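Local coordinates for protein response regulator FixJ (Bradyrhizobium japonicum, PDB 5XSO) that induces, once activated by FixL, expression of nifA, needed for nif and fix genes, and of fixK, needed for FixN activation, at residues T13-I17 / I126-I130; F59-D65 / P86-M92; R156-E162 / E176-S180. The contacts are given in a common frame with arbitrary orientation. Numbering follows the deposited sequence.

How the contacts relate
Contacts 1 and 2 belong to the receiver domain, contact 3 to the LuxR-type domain. In the receiver, five parallel strands run in the order 40-44, 16-20, 61-65, 89-93, 111-114. Contact 1 packs helix 119-138 against the start of strand 16-20. Contact 2 pairs the next two strands, 61-65 and 89-93, nested along the chain inside contact 1. Their centres are about 10 Å apart and they touch, with His-16 O 2.8 Å from Cys-61 N. Contact 3 comes later, its centre about 45 Å from that of contact 1 and about 41 Å from that of contact 2. In this unphosphorylated monomer it lies across the chain's centre from both, nearest atoms about 21 Å from contact 2.

Contact 1 of 3, residues T13-I17 / I126-I130; sequences TKGHI and IESAI
Thr-13 to Gly-15 lead into CheY-like receiver strand 16-20, whose first residues, His-16 and Ile-17, are extended; Ile-126 to Ile-130 form one turn of helix 119-138, packed on the sheet. CA atoms come closest at Gly-15/Ile-130 (7.4 Å) and Ile-17/Ile-126 (8.5 Å). Ile-17 (m, m) points its CB sideways, yet Ile-17 CD1 reaches 3.5 Å from Ile-126 CG2 and 4.4 Å from Ile-130 CD1. Both helix isoleucines are m, t and point toward the strand. Ile-130 CD1 also lies 4.0 Å from Gly-15 CA. At Gly-15, phi 139° and psi 154°, a CB would clash with that methyl and be jammed against Lys-14 O. Thr-13, chi1 p, makes an ST turn: Thr-13 OG1 accepts from Gly-15 N at 3.2 Å. Lys-14, m, t, p, t, sends NZ to 3.6 Å from Glu-127 OE1, a salt bridge, and also hydrogen-bonds Ala-37 O. Phe-39 and Leu-34 pack against Ile-17 and Ile-126. The chemistry implies an apolar joint with one long ion pair at its exposed side.

Contact 2 of 3, residues F59-D65 / P86-M92; sequences FGCVVSD and PFPILIM
Apolar side chains line the middle of both faces of this parallel strand pair, part of the beta-alpha-beta unit 61-65, 73-82, 89-93 of the CheY-like receiver. Val-62 CB meets Ile-89 CG1 at 3.9 Å on the face under helix 73-82. On the other face Cys-61 SG is 4.0 Å from Leu-90 CG, and Val-63 CG1 is 3.8 Å from Met-92 SD. Val-62 and Val-63 are t; Leu-90 is m, t and Met-92 m, t, m. Toward the N-terminal end, the rings of Phe-59 (chi1 t) and Phe-87 (chi1 m) meet obliquely, centroids 5.9 Å apart. The strand axes approach to 4.7 Å at 24°. Register runs from Val-62/Ile-89 to Asp-65/Met-92. Val-62 N donates a hydrogen bond to Pro-88 O (2.8 Å), Leu-90 N to Val-62 O (2.8 Å) and Ser-64 N to Leu-90 O (2.9 Å). At the polar C-terminal edge, Asp-65 probably binds Mg(2+) with Asp-21, Asp-22 and Arg-67. Asp-65 OD1 accepts from Arg-67 N. Met-92 N donates to Ser-64 O at 2.8 Å.

Contact 3 of 3, residues R156-E162 / E176-S180; sequences RERQVME and EYDIS
This is a helix-to-turn contact in the LuxR-type domain. Helix 155-166 supplies residues 156-162; the end of helix 170-177 and the turn after it supply 176-180. The CA atoms are nearest at Gln-159/Tyr-177 (7.2 Å) and Arg-156/Ile-179 (7.8 Å). Tyr-177, chi1 m, points toward the partner helix. Gln-159 CB sits 3.7 Å from the Tyr-177 ring centroid, 14° off the normal, a CH-pi contact. At the ring edge, Tyr-177 OH donates a very short 2.5 Å hydrogen bond to Glu-162 OE1 in the conformer given here; Glu-162 is t, t. Asp-178 leaves the helix with phi 66° and psi 54°, and Ile-179 is extended. Ile-179, m, t, points toward helix 155-166, and its CD1 meets Val-160 CG2 at 3.9 Å; Ile-184 and Tyr-187 of helix 184-195 continue this apolar core. Arg-156, m, m, t, folds across the turn. Arg-156 NH1 donates to both Tyr-177 O and Gln-159 OE1 at 2.8 Å, while Ile-179 CG1 lies over one guanidinium face, 3.6 Å from NH1. The preceding helix thus packs on the end of the first helix and the turn of the probable DNA-binding helix-turn-helix, residues 170-189, as in LuxR-family domains.

Contact 1 of 3, residues T13-I17 / I126-I130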
loop_
_atom_site.group_PDB
_atom_site.type_symbol
_atom_site.label_atom_id
_atom_site.label_comp_id
_atom_site.label_asym_id
_atom_site.label_seq_id
_atom_site.Cartn_x
_atom_site.Cartn_y
_atom_site.Cartn_z
ATOM N N THR A 13 10.274 -12.885 15.239
ATOM C CA THR A 13 11.244 -12.837 14.140
ATOM C C THR A 13 11.532 -11.390 13.783
ATOM O O THR A 13 10.832 -10.470 14.219
ATOM C CB THR A 13 10.748 -13.544 12.870
ATOM O OG1 THR A 13 9.681 -12.762 12.295
ATOM C CG2 THR A 13 10.245 -14.914 13.162
ATOM N N LYS A 14 12.557 -11.192 12.947
ATOM C CA LYS A 14 12.931 -9.857 12.495
ATOM C C LYS A 14 12.012 -9.342 11.394
ATOM O O LYS A 14 12.242 -8.251 10.858
ATOM C CB LYS A 14 14.383 -9.853 12.002
ATOM C CG LYS A 14 15.389 -10.076 13.134
ATOM C CD LYS A 14 16.853 -10.025 12.693
ATOM C CE LYS A 14 17.107 -8.991 11.630
ATOM N NZ LYS A 14 18.260 -9.398 10.768
ATOM N N GLY A 15 10.994 -10.100 11.036
ATOM C CA GLY A 15 10.132 -9.758 9.916
ATOM C C GLY A 15 9.823 -11.030 9.150
ATOM O O GLY A 15 10.573 -12.014 9.187
ATOM N N HIS A 16 8.688 -11.028 8.460
ATOM C CA HIS A 16 8.276 -12.162 7.644
ATOM C C HIS A 16 8.521 -11.864 6.170
ATOM O O HIS A 16 8.287 -10.745 5.711
ATOM C CB HIS A 16 6.807 -12.527 7.832
ATOM C CG HIS A 16 6.532 -13.949 7.480
ATOM N ND1 HIS A 16 6.832 -14.991 8.334
ATOM C CD2 HIS A 16 6.091 -14.516 6.331
ATOM C CE1 HIS A 16 6.537 -16.140 7.743
ATOM N NE2 HIS A 16 6.088 -15.878 6.526
ATOM N N ILE A 17 9.005 -12.865 5.432
ATOM C CA ILE A 17 9.361 -12.699 4.013
ATOM C C ILE A 17 8.496 -13.631 3.182
ATOM O O ILE A 17 8.379 -14.821 3.500
ATOM C CB ILE A 17 10.851 -12.998 3.743
ATOM C CG1 ILE A 17 11.793 -12.334 4.777
ATOM C CG2 ILE A 17 11.245 -12.584 2.255
ATOM C CD1 ILE A 17 11.588 -10.821 4.842
ATOM N N ILE A 126 16.039 -5.808 2.830
ATOM C CA ILE A 126 14.780 -6.172 3.457
ATOM C C ILE A 126 14.577 -5.346 4.712
ATOM O O ILE A 126 13.471 -4.869 4.981
ATOM C CB ILE A 126 14.759 -7.681 3.785
ATOM C CG1 ILE A 126 14.626 -8.506 2.493
ATOM C CG2 ILE A 126 13.609 -8.006 4.823
ATOM C CD1 ILE A 126 14.961 -10.061 2.732
ATOM N N GLU A 127 15.631 -5.212 5.531
ATOM C CA GLU A 127 15.465 -4.475 6.788
ATOM C C GLU A 127 15.009 -3.057 6.523
ATOM O O GLU A 127 14.131 -2.530 7.232
ATOM C CB GLU A 127 16.764 -4.454 7.594
ATOM C CG GLU A 127 16.859 -5.544 8.598
ATOM C CD GLU A 127 17.973 -5.284 9.590
ATOM O OE1 GLU A 127 18.931 -6.090 9.621
ATOM O OE2 GLU A 127 17.889 -4.263 10.319
ATOM N N SER A 128 15.574 -2.430 5.496
ATOM C CA SER A 128 15.199 -1.069 5.160
ATOM C C SER A 128 13.766 -1.004 4.653
ATOM O O SER A 128 13.001 -0.127 5.058
ATOM C CB SER A 128 16.177 -0.514 4.129
ATOM O OG SER A 128 15.707 0.681 3.535
ATOM N N ALA A 129 13.377 -1.957 3.802
ATOM C CA ALA A 129 12.020 -2.008 3.240
ATOM C C ALA A 129 10.969 -2.175 4.321
ATOM O O ALA A 129 9.905 -1.544 4.284
ATOM C CB ALA A 129 11.933 -3.190 2.271
ATOM N N ILE A 130 11.215 -3.093 5.249
ATOM C CA ILE A 130 10.257 -3.336 6.315
ATOM C C ILE A 130 10.142 -2.102 7.190
ATOM O O ILE A 130 9.038 -1.671 7.548
ATOM C CB ILE A 130 10.668 -4.560 7.136
ATOM C CG1 ILE A 130 10.379 -5.848 6.364
ATOM C CG2 ILE A 130 9.863 -4.607 8.430
ATOM C CD1 ILE A 130 10.887 -7.127 7.038
#

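Contact 2 of 3, residues F59-D65 / P86-M92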
loop_
_atom_site.group_PDB
_atom_site.type_symbol
_atom_site.label_atom_id
_atom_site.label_comp_id
_atom_site.label_asym_id
_atom_site.label_seq_id
_atom_site.Cartn_x
_atom_site.Cartn_y
_atom_site.Cartn_z
ATOM N N PHE A 59 1.496 -8.976 7.620
ATOM C CA PHE A 59 2.465 -8.059 7.029
ATOM C C PHE A 59 3.834 -8.708 6.859
ATOM O O PHE A 59 4.320 -9.418 7.742
ATOM C CB PHE A 59 2.614 -6.809 7.886
ATOM C CG PHE A 59 3.637 -5.857 7.364
ATOM C CD1 PHE A 59 3.380 -5.081 6.256
ATOM C CD2 PHE A 59 4.886 -5.761 7.973
ATOM C CE1 PHE A 59 4.351 -4.184 5.765
ATOM C CE2 PHE A 59 5.844 -4.905 7.513
ATOM C CZ PHE A 59 5.598 -4.091 6.389
ATOM N N GLY A 60 4.447 -8.476 5.709
ATOM C CA GLY A 60 5.812 -8.918 5.497
ATOM C C GLY A 60 6.331 -8.356 4.193
ATOM O O GLY A 60 5.648 -7.611 3.487
ATOM N N CYS A 61 7.555 -8.719 3.877
ATOM C CA CYS A 61 8.227 -8.205 2.691
ATOM C C CYS A 61 8.169 -9.273 1.602
ATOM O O CYS A 61 8.484 -10.442 1.861
ATOM C CB CYS A 61 9.683 -7.841 3.003
ATOM S SG CYS A 61 10.618 -7.131 1.623
ATOM N N VAL A 62 7.802 -8.875 0.392
ATOM C CA VAL A 62 7.789 -9.795 -0.745
ATOM C C VAL A 62 9.131 -9.727 -1.468
ATOM O O VAL A 62 9.650 -8.632 -1.749
ATOM C CB VAL A 62 6.622 -9.472 -1.696
ATOM C CG1 VAL A 62 6.650 -10.402 -2.906
ATOM C CG2 VAL A 62 5.286 -9.526 -0.959
ATOM N N VAL A 63 9.713 -10.894 -1.767
ATOM C CA VAL A 63 10.933 -10.983 -2.565
ATOM C C VAL A 63 10.616 -11.897 -3.749
ATOM O O VAL A 63 10.387 -13.098 -3.552
ATOM C CB VAL A 63 12.116 -11.521 -1.745
ATOM C CG1 VAL A 63 13.339 -11.711 -2.635
ATOM C CG2 VAL A 63 12.441 -10.575 -0.559
ATOM N N SER A 64 10.522 -11.328 -4.972
ATOM C CA SER A 64 9.966 -12.071 -6.092
ATOM C C SER A 64 10.893 -12.002 -7.298
ATOM O O SER A 64 11.525 -10.964 -7.562
ATOM C CB SER A 64 8.590 -11.516 -6.482
ATOM O OG SER A 64 8.044 -12.129 -7.652
ATOM N N ASP A 65 11.030 -13.137 -7.975
ATOM C CA ASP A 65 11.614 -13.157 -9.319
ATOM C C ASP A 65 10.844 -12.270 -10.290
ATOM O O ASP A 65 9.609 -12.248 -10.303
ATOM C CB ASP A 65 11.665 -14.598 -9.842
ATOM C CG ASP A 65 12.484 -14.716 -11.136
ATOM O OD1 ASP A 65 11.854 -14.713 -12.214
ATOM O OD2 ASP A 65 13.705 -14.798 -11.062
ATOM N N PRO A 86 -0.094 -3.139 1.618
ATOM C CA PRO A 86 1.025 -2.368 2.168
ATOM C C PRO A 86 2.357 -3.118 2.173
ATOM O O PRO A 86 3.360 -2.566 2.643
ATOM C CB PRO A 86 0.551 -2.081 3.599
ATOM C CG PRO A 86 -0.267 -3.284 3.940
ATOM C CD PRO A 86 -0.862 -3.836 2.664
ATOM N N PHE A 87 2.425 -4.319 1.648
ATOM C CA PHE A 87 3.689 -5.085 1.712
ATOM C C PHE A 87 4.733 -4.458 0.793
ATOM O O PHE A 87 4.462 -4.261 -0.391
ATOM C CB PHE A 87 3.481 -6.517 1.249
ATOM C CG PHE A 87 2.561 -7.348 2.092
ATOM C CD1 PHE A 87 2.408 -8.698 1.784
ATOM C CD2 PHE A 87 1.837 -6.822 3.161
ATOM C CE1 PHE A 87 1.528 -9.516 2.538
ATOM C CE2 PHE A 87 0.987 -7.627 3.908
ATOM C CZ PHE A 87 0.831 -8.972 3.597
ATOM N N PRO A 88 5.949 -4.193 1.260
ATOM C CA PRO A 88 6.997 -3.779 0.320
ATOM C C PRO A 88 7.409 -4.954 -0.566
ATOM O O PRO A 88 7.396 -6.126 -0.142
ATOM C CB PRO A 88 8.155 -3.345 1.238
ATOM C CG PRO A 88 7.973 -4.163 2.502
ATOM C CD PRO A 88 6.457 -4.370 2.639
ATOM N N ILE A 89 7.801 -4.641 -1.801
ATOM C CA ILE A 89 8.211 -5.674 -2.747
ATOM C C ILE A 89 9.634 -5.411 -3.262
ATOM O O ILE A 89 9.931 -4.318 -3.773
ATOM C CB ILE A 89 7.232 -5.775 -3.932
ATOM C CG1 ILE A 89 5.809 -6.049 -3.421
ATOM C CG2 ILE A 89 7.731 -6.895 -4.881
ATOM C CD1 ILE A 89 4.706 -5.665 -4.433
ATOM N N LEU A 90 10.498 -6.427 -3.164
ATOM C CA LEU A 90 11.816 -6.411 -3.792
ATOM C C LEU A 90 11.830 -7.394 -4.968
ATOM O O LEU A 90 11.269 -8.500 -4.873
ATOM C CB LEU A 90 12.912 -6.838 -2.786
ATOM C CG LEU A 90 12.873 -6.095 -1.453
ATOM C CD1 LEU A 90 13.989 -6.643 -0.543
ATOM C CD2 LEU A 90 13.089 -4.557 -1.733
ATOM N N ILE A 91 12.482 -7.004 -6.060
ATOM C CA ILE A 91 12.496 -7.764 -7.304
ATOM C C ILE A 91 13.898 -8.298 -7.535
ATOM O O ILE A 91 14.864 -7.517 -7.531
ATOM C CB ILE A 91 12.061 -6.881 -8.493
ATOM C CG1 ILE A 91 10.635 -6.340 -8.275
ATOM C CG2 ILE A 91 12.239 -7.637 -9.799
ATOM C CD1 ILE A 91 9.599 -7.414 -8.238
ATOM N N MET A 92 14.021 -9.629 -7.722
ATOM C CA MET A 92 15.264 -10.296 -8.093
ATOM C C MET A 92 15.292 -10.470 -9.610
ATOM O O MET A 92 14.283 -10.829 -10.207
ATOM C CB MET A 92 15.406 -11.680 -7.428
ATOM C CG MET A 92 15.244 -11.612 -5.946
ATOM S SD MET A 92 15.461 -13.307 -5.323
ATOM C CE MET A 92 13.827 -13.921 -5.691
#

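Contact 3 of 3, residues R156-E162 / E176-S180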
loop_
_atom_site.group_PDB
_atom_site.type_symbol
_atom_site.label_atom_id
_atom_site.label_comp_id
_atom_site.label_asym_id
_atom_site.label_seq_id
_atom_site.Cartn_x
_atom_site.Cartn_y
_atom_site.Cartn_z
ATOM N N ARG A 156 -23.228 15.766 -2.007
ATOM C CA ARG A 156 -23.144 17.160 -1.605
ATOM C C ARG A 156 -22.300 17.287 -0.344
ATOM O O ARG A 156 -21.627 18.300 -0.125
ATOM C CB ARG A 156 -24.524 17.701 -1.289
ATOM C CG ARG A 156 -25.440 17.960 -2.535
ATOM C CD ARG A 156 -24.690 18.577 -3.717
ATOM N NE ARG A 156 -25.607 18.976 -4.789
ATOM C CZ ARG A 156 -25.264 19.804 -5.764
ATOM N NH1 ARG A 156 -24.027 20.317 -5.822
ATOM N NH2 ARG A 156 -26.167 20.140 -6.682
ATOM N N GLU A 157 -22.416 16.306 0.545
ATOM C CA GLU A 157 -21.583 16.335 1.756
ATOM C C GLU A 157 -20.107 16.288 1.404
ATOM O O GLU A 157 -19.283 16.974 2.040
ATOM C CB GLU A 157 -21.949 15.158 2.672
ATOM C CG GLU A 157 -23.265 15.446 3.426
ATOM C CD GLU A 157 -23.976 14.199 3.837
ATOM O OE1 GLU A 157 -25.120 14.343 4.282
ATOM O OE2 GLU A 157 -23.421 13.074 3.779
ATOM N N ARG A 158 -19.751 15.484 0.382
ATOM C CA ARG A 158 -18.361 15.425 -0.044
ATOM C C ARG A 158 -17.915 16.780 -0.588
ATOM O O ARG A 158 -16.823 17.262 -0.262
ATOM C CB ARG A 158 -18.197 14.278 -1.064
ATOM C CG ARG A 158 -16.866 14.219 -1.743
ATOM C CD ARG A 158 -15.813 13.702 -0.744
ATOM N NE ARG A 158 -14.531 13.565 -1.432
ATOM C CZ ARG A 158 -14.096 12.439 -1.998
ATOM N NH1 ARG A 158 -14.828 11.322 -1.953
ATOM N NH2 ARG A 158 -12.923 12.436 -2.615
ATOM N N GLN A 159 -18.775 17.434 -1.391
ATOM C CA GLN A 159 -18.465 18.782 -1.870
ATOM C C GLN A 159 -18.316 19.779 -0.744
ATOM O O GLN A 159 -17.440 20.650 -0.791
ATOM C CB GLN A 159 -19.568 19.281 -2.835
ATOM C CG GLN A 159 -19.504 18.541 -4.172
ATOM C CD GLN A 159 -20.687 18.927 -5.064
ATOM O OE1 GLN A 159 -21.718 19.377 -4.574
ATOM N NE2 GLN A 159 -20.517 18.797 -6.356
ATOM N N VAL A 160 -19.212 19.750 0.229
ATOM C CA VAL A 160 -19.105 20.668 1.368
ATOM C C VAL A 160 -17.819 20.412 2.153
ATOM O O VAL A 160 -17.114 21.347 2.534
ATOM C CB VAL A 160 -20.355 20.580 2.274
ATOM C CG1 VAL A 160 -20.113 21.434 3.577
ATOM C CG2 VAL A 160 -21.629 21.108 1.528
ATOM N N MET A 161 -17.458 19.149 2.365
ATOM C CA MET A 161 -16.177 18.842 3.006
ATOM C C MET A 161 -15.023 19.452 2.223
ATOM O O MET A 161 -14.106 20.070 2.797
ATOM C CB MET A 161 -15.979 17.326 3.110
ATOM C CG MET A 161 -14.515 16.939 3.477
ATOM S SD MET A 161 -14.385 15.146 3.668
ATOM C CE MET A 161 -15.422 15.013 5.059
ATOM N N GLU A 162 -15.041 19.271 0.890
ATOM C CA GLU A 162 -13.984 19.837 0.058
ATOM C C GLU A 162 -13.945 21.352 0.167
ATOM O O GLU A 162 -12.875 21.943 0.312
ATOM C CB GLU A 162 -14.190 19.405 -1.391
ATOM C CG GLU A 162 -13.238 20.009 -2.402
ATOM C CD GLU A 162 -13.589 19.516 -3.783
ATOM O OE1 GLU A 162 -14.307 20.235 -4.518
ATOM O OE2 GLU A 162 -13.176 18.377 -4.098
ATOM N N GLU A 176 -20.315 27.854 -5.461
ATOM C CA GLU A 176 -19.379 27.049 -6.237
ATOM C C GLU A 176 -20.021 25.754 -6.690
ATOM O O GLU A 176 -19.826 25.314 -7.838
ATOM C CB GLU A 176 -18.150 26.729 -5.385
ATOM C CG GLU A 176 -17.296 25.600 -5.946
ATOM C CD GLU A 176 -16.147 26.126 -6.796
ATOM O OE1 GLU A 176 -15.464 25.305 -7.444
ATOM O OE2 GLU A 176 -15.927 27.359 -6.807
ATOM N N TYR A 177 -20.774 25.112 -5.809
ATOM C CA TYR A 177 -21.327 23.804 -6.124
ATOM C C TYR A 177 -22.798 23.845 -6.504
ATOM O O TYR A 177 -23.349 22.807 -6.889
ATOM C CB TYR A 177 -21.129 22.859 -4.932
ATOM C CG TYR A 177 -19.651 22.659 -4.592
ATOM C CD1 TYR A 177 -18.843 21.805 -5.357
ATOM C CD2 TYR A 177 -19.082 23.302 -3.494
ATOM C CE1 TYR A 177 -17.451 21.614 -5.034
ATOM C CE2 TYR A 177 -17.711 23.143 -3.174
ATOM C CZ TYR A 177 -16.916 22.280 -3.953
ATOM O OH TYR A 177 -15.567 22.134 -3.610
ATOM N N ASP A 178 -23.449 25.018 -6.422
ATOM C CA ASP A 178 -24.890 25.167 -6.725
ATOM C C ASP A 178 -25.730 24.391 -5.686
ATOM O O ASP A 178 -26.570 23.561 -6.029
ATOM C CB ASP A 178 -25.228 24.741 -8.165
ATOM C CG ASP A 178 -26.484 25.362 -8.634
ATOM O OD1 ASP A 178 -27.044 24.885 -9.634
ATOM O OD2 ASP A 178 -26.953 26.309 -7.967
ATOM N N ILE A 179 -25.478 24.687 -4.407
ATOM C CA ILE A 179 -26.184 24.118 -3.252
ATOM C C ILE A 179 -27.013 25.257 -2.651
ATOM O O ILE A 179 -26.557 26.395 -2.640
ATOM C CB ILE A 179 -25.133 23.563 -2.258
ATOM C CG1 ILE A 179 -24.308 22.433 -2.900
ATOM C CG2 ILE A 179 -25.723 23.017 -0.959
ATOM C CD1 ILE A 179 -22.991 22.016 -2.043
ATOM N N SER A 180 -28.243 24.982 -2.207
ATOM C CA SER A 180 -28.997 26.036 -1.543
ATOM C C SER A 180 -28.273 26.533 -0.275
ATOM O O SER A 180 -27.818 25.707 0.555
ATOM C CB SER A 180 -30.380 25.503 -1.153
ATOM O OG SER A 180 -30.985 26.457 -0.305
#